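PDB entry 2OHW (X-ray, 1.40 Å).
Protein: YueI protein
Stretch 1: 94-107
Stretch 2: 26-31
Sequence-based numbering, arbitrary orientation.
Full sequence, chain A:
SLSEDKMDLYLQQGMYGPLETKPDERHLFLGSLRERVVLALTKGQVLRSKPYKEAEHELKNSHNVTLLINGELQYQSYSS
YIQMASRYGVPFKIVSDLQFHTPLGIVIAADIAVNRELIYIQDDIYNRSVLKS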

# COMPACT_ATOMS: atom_id res chain seq x y z
N ILE A 94 -6.85 8.36 5.91
CA ILE A 94 -5.48 8.74 6.25
C ILE A 94 -5.13 8.11 7.60
O ILE A 94 -5.76 8.39 8.63
CB ILE A 94 -5.28 10.28 6.24
CG1 ILE A 94 -5.51 10.83 4.82
CG2 ILE A 94 -3.89 10.62 6.72
CD1 ILE A 94 -5.96 12.28 4.78
N VAL A 95 -4.17 7.19 7.57
CA VAL A 95 -3.79 6.41 8.74
C VAL A 95 -2.75 7.19 9.55
O VAL A 95 -1.65 7.44 9.06
CB VAL A 95 -3.31 4.99 8.32
CG1 VAL A 95 -2.90 4.16 9.55
CG2 VAL A 95 -4.38 4.29 7.53
N SER A 96 -3.15 7.59 10.76
CA SER A 96 -2.40 8.55 11.59
C SER A 96 -1.81 7.97 12.87
O SER A 96 -0.86 8.53 13.43
CB SER A 96 -3.26 9.77 11.93
OG SER A 96 -4.44 9.40 12.64
N ASP A 97 -2.37 6.86 13.35
CA ASP A 97 -1.84 6.20 14.53
C ASP A 97 -0.82 5.14 14.13
O ASP A 97 -1.17 3.98 13.95
CB ASP A 97 -2.96 5.55 15.36
CG ASP A 97 -2.46 4.94 16.66
OD1 ASP A 97 -1.46 5.46 17.21
OD2 ASP A 97 -3.04 3.94 17.14
N LEU A 98 0.44 5.55 13.97
CA LEU A 98 1.52 4.62 13.67
C LEU A 98 2.46 4.41 14.86
O LEU A 98 3.02 5.36 15.39
CB LEU A 98 2.32 5.07 12.45
CG LEU A 98 1.55 5.41 11.16
CD1 LEU A 98 2.51 5.77 10.04
CD2 LEU A 98 0.66 4.25 10.73
N GLN A 99 2.57 3.16 15.28
CA GLN A 99 3.52 2.72 16.29
C GLN A 99 4.86 2.41 15.66
O GLN A 99 5.90 2.58 16.29
CB GLN A 99 3.05 1.42 16.92
CG GLN A 99 1.83 1.54 17.77
CD GLN A 99 1.23 0.19 18.08
OE1 GLN A 99 0.18 -0.17 17.54
NE2 GLN A 99 1.90 -0.58 18.93
N PHE A 100 4.80 1.94 14.41
CA PHE A 100 5.94 1.46 13.63
C PHE A 100 6.08 2.31 12.38
O PHE A 100 5.08 2.65 11.72
CB PHE A 100 5.70 -0.01 13.26
CG PHE A 100 6.69 -0.59 12.26
CD1 PHE A 100 8.02 -0.80 12.61
CD2 PHE A 100 6.26 -0.99 10.99
CE1 PHE A 100 8.92 -1.36 11.70
CE2 PHE A 100 7.16 -1.55 10.07
CZ PHE A 100 8.49 -1.73 10.43
N HIS A 101 7.31 2.70 12.07
CA HIS A 101 7.58 3.38 10.82
C HIS A 101 7.40 2.30 9.77
O HIS A 101 7.99 1.23 9.88
CB HIS A 101 9.01 3.93 10.80
CG HIS A 101 9.17 5.17 9.96
ND1 HIS A 101 8.54 5.34 8.75
CD2 HIS A 101 9.92 6.28 10.16
CE1 HIS A 101 8.87 6.52 8.25
NE2 HIS A 101 9.71 7.11 9.08
N THR A 102 6.53 2.54 8.81
CA THR A 102 6.38 1.62 7.70
C THR A 102 6.86 2.31 6.44
O THR A 102 6.63 3.50 6.27
CB THR A 102 4.91 1.15 7.51
OG1 THR A 102 4.83 0.36 6.31
CG2 THR A 102 3.93 2.33 7.34
N PRO A 103 7.51 1.56 5.53
CA PRO A 103 7.95 2.18 4.28
C PRO A 103 6.81 2.31 3.27
O PRO A 103 7.03 2.87 2.20
CB PRO A 103 8.96 1.16 3.75
CG PRO A 103 8.45 -0.15 4.26
CD PRO A 103 7.88 0.14 5.61
N LEU A 104 5.63 1.79 3.58
CA LEU A 104 4.50 1.83 2.63
C LEU A 104 3.80 3.17 2.71
O LEU A 104 3.51 3.67 3.80
CB LEU A 104 3.53 0.66 2.86
CG LEU A 104 4.24 -0.70 2.66
CD1 LEU A 104 3.24 -1.81 2.75
CD2 LEU A 104 5.00 -0.77 1.33
N GLY A 105 3.49 3.74 1.54
CA GLY A 105 2.81 5.04 1.42
C GLY A 105 1.32 4.89 1.20
O GLY A 105 0.54 5.66 1.75
N ILE A 106 0.93 3.91 0.40
CA ILE A 106 -0.46 3.68 0.07
C ILE A 106 -0.70 2.18 0.09
O ILE A 106 0.19 1.41 -0.34
CB ILE A 106 -0.80 4.29 -1.32
CG1 ILE A 106 -1.15 5.77 -1.15
CG2 ILE A 106 -1.85 3.47 -2.07
CD1 ILE A 106 -1.28 6.51 -2.44
N VAL A 107 -1.83 1.77 0.65
CA VAL A 107 -2.27 0.37 0.59
C VAL A 107 -3.72 0.37 0.15
O VAL A 107 -4.55 1.06 0.74
CB VAL A 107 -2.15 -0.33 1.96
CG1 VAL A 107 -2.74 -1.73 1.93
CG2 VAL A 107 -0.69 -0.39 2.42
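Stretch 2, residues 26-31: RHLFLG

The one direct hydrogen bond between the stretches ends on a carbonyl at the close of a helix: T102 OG1 donates to L28 O at 2.7 Å. T102 OG1 also accepts from L104 N (3.2 Å, N-H...O angle 169°), so it links the backbone of stretch 1 to stretch 2.

Residues 26-28 are helical; F29 is the first to leave helical phi/psi, and L30 follows with positive phi (56/37). G31 N nevertheless bonds back to R26 O at 2.8 Å, and the phi/psi of G31 (102/-13) would jam a CB against the preceding carbonyl O.

No single direction describes the pairing. F100 CA lies 6.1 Å from H27 CA, T102 CA 5.4 Å from L28 CA and V107 CA 6.4 Å from F29 CA, yet L30 CA returns to V95 CA (6.5 Å), because stretch 1 loops around it. L30 accordingly loses the most area, 138 Å² of the 643 Å² buried in total. Its CD1 lies 3.8 Å from V107 CG2, its CD2 3.8 Å from T102 CG2, and its CB 4.2 Å from V95 CG2.

L104 CD1 reaches both L28 CD1 (3.9 Å) and F29 CD1 (3.5 Å). At the more exposed end, H27 O meets the F100 ring edge, 3.2 Å from CD2, and the O of water 1 lies within hydrogen-bonding reach of H27 O (3.2 Å) and F100 O (3.0 Å).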

# COMPACT_ATOMS: atom_id res chain seq x y z
N ARG A 26 -0.31 -5.89 10.20
CA ARG A 26 -1.02 -4.63 10.39
C ARG A 26 -0.05 -3.47 10.52
O ARG A 26 -0.31 -2.37 10.01
CB ARG A 26 -1.94 -4.70 11.60
CG ARG A 26 -3.08 -5.70 11.44
CD ARG A 26 -4.15 -5.47 12.50
NE ARG A 26 -5.07 -6.59 12.58
CZ ARG A 26 -6.15 -6.73 11.82
NH1 ARG A 26 -6.46 -5.81 10.90
NH2 ARG A 26 -6.93 -7.79 11.97
N HIS A 27 1.07 -3.70 11.19
CA HIS A 27 2.07 -2.65 11.35
C HIS A 27 2.77 -2.28 10.05
O HIS A 27 3.24 -1.15 9.91
CB HIS A 27 3.08 -3.02 12.44
CG HIS A 27 2.48 -3.13 13.81
ND1 HIS A 27 2.79 -4.15 14.68
CD2 HIS A 27 1.59 -2.34 14.46
CE1 HIS A 27 2.12 -3.98 15.81
NE2 HIS A 27 1.38 -2.89 15.70
N LEU A 28 2.85 -3.22 9.10
CA LEU A 28 3.41 -2.93 7.77
C LEU A 28 2.36 -2.29 6.83
O LEU A 28 2.64 -1.28 6.17
CB LEU A 28 4.00 -4.18 7.12
CG LEU A 28 4.53 -4.04 5.68
CD1 LEU A 28 5.64 -3.02 5.54
CD2 LEU A 28 5.01 -5.39 5.16
N PHE A 29 1.18 -2.90 6.78
CA PHE A 29 0.17 -2.56 5.79
C PHE A 29 -0.88 -1.54 6.23
O PHE A 29 -2.05 -1.61 5.81
CB PHE A 29 -0.49 -3.84 5.25
CG PHE A 29 0.46 -4.74 4.50
CD1 PHE A 29 0.92 -4.37 3.23
CD2 PHE A 29 0.88 -5.94 5.04
CE1 PHE A 29 1.81 -5.21 2.53
CE2 PHE A 29 1.75 -6.78 4.35
CZ PHE A 29 2.22 -6.41 3.10
N LEU A 30 -0.45 -0.58 7.05
CA LEU A 30 -1.31 0.54 7.47
C LEU A 30 -2.61 0.06 8.12
O LEU A 30 -3.67 0.67 7.94
CB LEU A 30 -1.60 1.47 6.28
CG LEU A 30 -0.39 2.15 5.64
CD1 LEU A 30 -0.79 2.92 4.37
CD2 LEU A 30 0.29 3.08 6.64
N GLY A 31 -2.49 -1.02 8.87
CA GLY A 31 -3.60 -1.57 9.65
C GLY A 31 -4.27 -2.77 9.04
O GLY A 31 -5.05 -3.45 9.72
O HOH W 1 2.35 1.41 11.58